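Adenylate kinase (Desulfovibrio gigas, PDB 2XB4) catalyses the reversible phosphoryl transfer between ATP and AMP that yields two ADP, and carries a metal ion such as zinc in its LID domain. Local coordinates at the interface of chains A and B. Numbering follows the deposited sequence. Chains: chain A/B, Adenylate kinase.

Contact 1: the interface of chains A and B. Residues chain A 132, 135, 153; chain B 14-15, 126.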
# COMPACT_ATOMS: atom_id res chain seq x y z
N ASN A 132 -8.27 3.06 11.81
CA ASN A 132 -7.73 2.03 12.71
C ASN A 132 -7.78 0.67 12.01
O ASN A 132 -8.87 0.14 11.76
CB ASN A 132 -8.58 1.98 13.99
CG ASN A 132 -7.98 1.02 15.07
OD1 ASN A 132 -7.34 0.03 14.77
ND2 ASN A 132 -8.27 1.32 16.34
N HIS A 135 -10.13 -2.50 12.87
CA HIS A 135 -11.65 -2.53 12.72
C HIS A 135 -12.09 -3.52 11.61
O HIS A 135 -11.86 -3.23 10.47
CB HIS A 135 -12.20 -1.12 12.34
CG HIS A 135 -12.06 -0.09 13.45
ND1 HIS A 135 -12.29 1.26 13.25
CD2 HIS A 135 -11.78 -0.24 14.77
CE1 HIS A 135 -12.07 1.91 14.39
NE2 HIS A 135 -11.79 1.02 15.33
N VAL A 153 -17.39 0.34 12.08
CA VAL A 153 -17.11 0.64 13.51
C VAL A 153 -17.06 2.14 13.71
O VAL A 153 -17.64 2.65 14.66
CB VAL A 153 -15.70 0.07 13.94
CG1 VAL A 153 -15.42 0.38 15.44
CG2 VAL A 153 -15.61 -1.44 13.73
N GLY B 14 -12.85 5.59 17.86
CA GLY B 14 -13.93 4.91 17.08
C GLY B 14 -14.36 3.62 17.78
O GLY B 14 -15.57 3.31 17.91
N THR B 15 -13.38 2.87 18.23
CA THR B 15 -13.64 1.65 18.96
C THR B 15 -14.50 1.87 20.18
O THR B 15 -15.46 1.13 20.41
CB THR B 15 -12.34 0.97 19.36
OG1 THR B 15 -11.57 0.75 18.18
CG2 THR B 15 -12.62 -0.40 20.01
N ARG B 126 1.86 1.07 14.54
CA ARG B 126 1.00 -0.01 14.02
C ARG B 126 1.72 -0.86 12.96
O ARG B 126 2.38 -0.29 12.05
CB ARG B 126 -0.22 0.60 13.33
CG ARG B 126 -1.22 1.46 14.27
CD ARG B 126 -2.16 2.33 13.41
NE ARG B 126 -3.14 2.97 14.29
CZ ARG B 126 -3.88 4.04 13.96
NH1 ARG B 126 -3.75 4.56 12.73
NH2 ARG B 126 -4.75 4.58 14.85
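A:His135 and B:Thr15 meet tip to edge, and both first torsions set up the meeting. In A:His135 CG stands anti to the carbonyl carbon and beside the backbone N (chi1 -68°), which points the NE2 end of the ring toward chain B. In B:Thr15 the hydroxyl OG1 also lies anti to the carbonyl carbon, beside the backbone N (chi1 -56°), and faces the ring. A:His135 NE2 donates its N-H to B:Thr15 OG1 over 2.9 Å, moderately bent at 151°, with the hydroxyl almost in the ring plane.

Histidine suits this place because it has two ring nitrogens. It belongs to the Cys-His-Cys-Cys zinc site of the LID domain; with NE2 directed at chain B, ND1 is the nitrogen turned toward the zinc ligand A:Cys129, and it is probably the metal-binding one. The zinc would then hold the ring's rotation and so aim the N-H. Packing within chain A holds the ring in place between two side chains: A:Asn132 CB lies against one face near the rim, 3.5 Å above the plane of the A:His135 ring, while methyl CG1 of A:Val153 sits over the centre of the other.

B:Gly14 and B:Thr15 close the glycine-rich P-loop, at the start of helix 13-24; both are predicted to bind ATP. Since the enzyme is a monomer, this pairing may reflect crystal packing. Beside it, A:Val153 CG1 touches the backbone carbonyl O of B:Gly14 at 3.8 Å.

Contact 2: the interface of chains A and B. Residues chain A 128-133; chain B 126, 128, 161.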
# COMPACT_ATOMS: atom_id res chain seq x y z
N ILE A 128 -9.79 -2.32 4.63
CA ILE A 128 -9.05 -1.85 5.81
C ILE A 128 -9.48 -0.43 6.10
O ILE A 128 -9.52 0.41 5.19
CB ILE A 128 -7.53 -1.80 5.52
CG1 ILE A 128 -7.02 -3.13 5.00
CG2 ILE A 128 -6.73 -1.37 6.81
CD1 ILE A 128 -7.71 -4.35 5.64
N CYS A 129 -9.80 -0.15 7.38
CA CYS A 129 -10.10 1.19 7.81
C CYS A 129 -8.86 2.08 7.93
O CYS A 129 -7.86 1.72 8.59
CB CYS A 129 -10.82 1.09 9.18
SG CYS A 129 -11.21 2.73 9.97
N LYS A 130 -8.95 3.26 7.34
CA LYS A 130 -7.87 4.26 7.41
C LYS A 130 -7.57 4.70 8.82
O LYS A 130 -6.41 4.95 9.17
CB LYS A 130 -8.23 5.48 6.54
CG LYS A 130 -6.96 6.21 6.06
CD LYS A 130 -7.19 7.40 5.04
CE LYS A 130 -7.85 8.66 5.69
NZ LYS A 130 -6.99 9.94 5.65
N ASN A 131 -8.62 4.78 9.66
CA ASN A 131 -8.43 5.35 11.01
C ASN A 131 -7.84 4.31 11.96
O ASN A 131 -7.05 4.66 12.87
CB ASN A 131 -9.77 5.82 11.64
CG ASN A 131 -10.41 7.00 10.90
OD1 ASN A 131 -9.74 7.77 10.21
ND2 ASN A 131 -11.71 7.15 11.07
N ASN A 132 -8.27 3.06 11.81
CA ASN A 132 -7.73 2.03 12.71
C ASN A 132 -7.78 0.67 12.01
O ASN A 132 -8.87 0.14 11.76
CB ASN A 132 -8.58 1.98 13.99
CG ASN A 132 -7.98 1.02 15.07
OD1 ASN A 132 -7.34 0.03 14.77
ND2 ASN A 132 -8.27 1.32 16.34
N PRO A 133 -6.61 0.09 11.69
CA PRO A 133 -6.61 -1.14 10.84
C PRO A 133 -7.18 -2.37 11.60
O PRO A 133 -7.49 -3.35 10.97
CB PRO A 133 -5.11 -1.32 10.50
CG PRO A 133 -4.36 -0.75 11.75
CD PRO A 133 -5.26 0.49 12.11
N ARG B 126 1.86 1.07 14.54
CA ARG B 126 1.00 -0.01 14.02
C ARG B 126 1.72 -0.86 12.96
O ARG B 126 2.38 -0.29 12.05
CB ARG B 126 -0.22 0.60 13.33
CG ARG B 126 -1.22 1.46 14.27
CD ARG B 126 -2.16 2.33 13.41
NE ARG B 126 -3.14 2.97 14.29
CZ ARG B 126 -3.88 4.04 13.96
NH1 ARG B 126 -3.75 4.56 12.73
NH2 ARG B 126 -4.75 4.58 14.85
N ILE B 128 0.85 -4.16 10.23
CA ILE B 128 -0.30 -4.93 9.73
C ILE B 128 0.19 -6.31 9.35
O ILE B 128 1.19 -6.45 8.65
CB ILE B 128 -0.87 -4.29 8.44
CG1 ILE B 128 -1.19 -2.82 8.65
CG2 ILE B 128 -2.15 -5.07 7.95
CD1 ILE B 128 -1.73 -2.50 10.05
N ARG B 161 1.98 0.82 7.28
CA ARG B 161 1.17 1.52 6.25
C ARG B 161 1.72 2.91 6.07
O ARG B 161 1.97 3.61 7.05
CB ARG B 161 -0.29 1.67 6.71
CG ARG B 161 -0.97 0.33 7.11
CD ARG B 161 -2.50 0.55 7.38
NE ARG B 161 -2.79 1.55 8.46
CZ ARG B 161 -4.04 2.00 8.71
NH1 ARG B 161 -5.08 1.63 7.91
NH2 ARG B 161 -4.23 2.89 9.71
O HOH W 1 -5.00 6.38 11.11
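B:Arg161 lies with one guanidinium face against the ring of A:Pro133, at a turn of the zinc-bearing LID domain of this adenylate kinase. The enzyme is a monomer, so the contact may come from crystal packing; B:Arg161 is predicted to bind AMP, and its neighbour B:Arg126 ATP. The A:Pro133 CB sits over the centre of the guanidinium face, 3.9 Å above the plane of B:Arg161. A rigid proline suits the place, as it covers the face while the N-H groups along the rim stay available. The arginine chain bends at chi3 (-59°), turning its tip toward the backbone of chain A. There B:Arg161 NH1 donates to the carbonyl O of A:Cys129 at 2.9 Å, and its NH2 donates to the carbonyl O of A:Lys130 at 3.0 Å. Both donors stand above the carbonyl planes, and the second bond is the more bent, 135° at the hydrogen.

The proline is also met by B:Ile128, whose CD1 packs on A:Pro133 CG at 3.6 Å, and by B:Arg126. The latter runs extended from CG to NE, the methylene CD of B:Arg126 3.8 Å from A:Pro133 CD and its chain roughly perpendicular to the proline. Its NH2 comes near the carbonyl O of A:Asn131, but the N-H points away and the pair is not a hydrogen bond. NH1 instead reaches a water in the guanidinium plane, 2.7 Å from B:Arg126 NH1, which in turn contacts the carbonyl oxygens of A:Lys130 and A:Asn131.

Behind these carbonyls the zinc ligand A:Cys129 shapes the turn: its SG accepts the backbone N-H of A:Asn132 at 3.5 Å, as sulfurs of zinc-bound cysteines often do.

Contact 1 and contact 2 lie about 7 Å apart, measured between the centres of their C-alpha atoms, and share A:Asn132 and B:Arg126. Zinc ligands of chain A take part in both, so the metal may tie together the two patches, which face B's P-loop helix in contact 1 and B's predicted nucleotide-binding arginines in contact 2. The two-fold symmetry of the interface repeats each contact with the chains exchanged. Because the enzyme is a monomer, this reciprocal pairing may belong to the crystal; such contacts might hinder nucleotide binding there, though the structure alone does not show this.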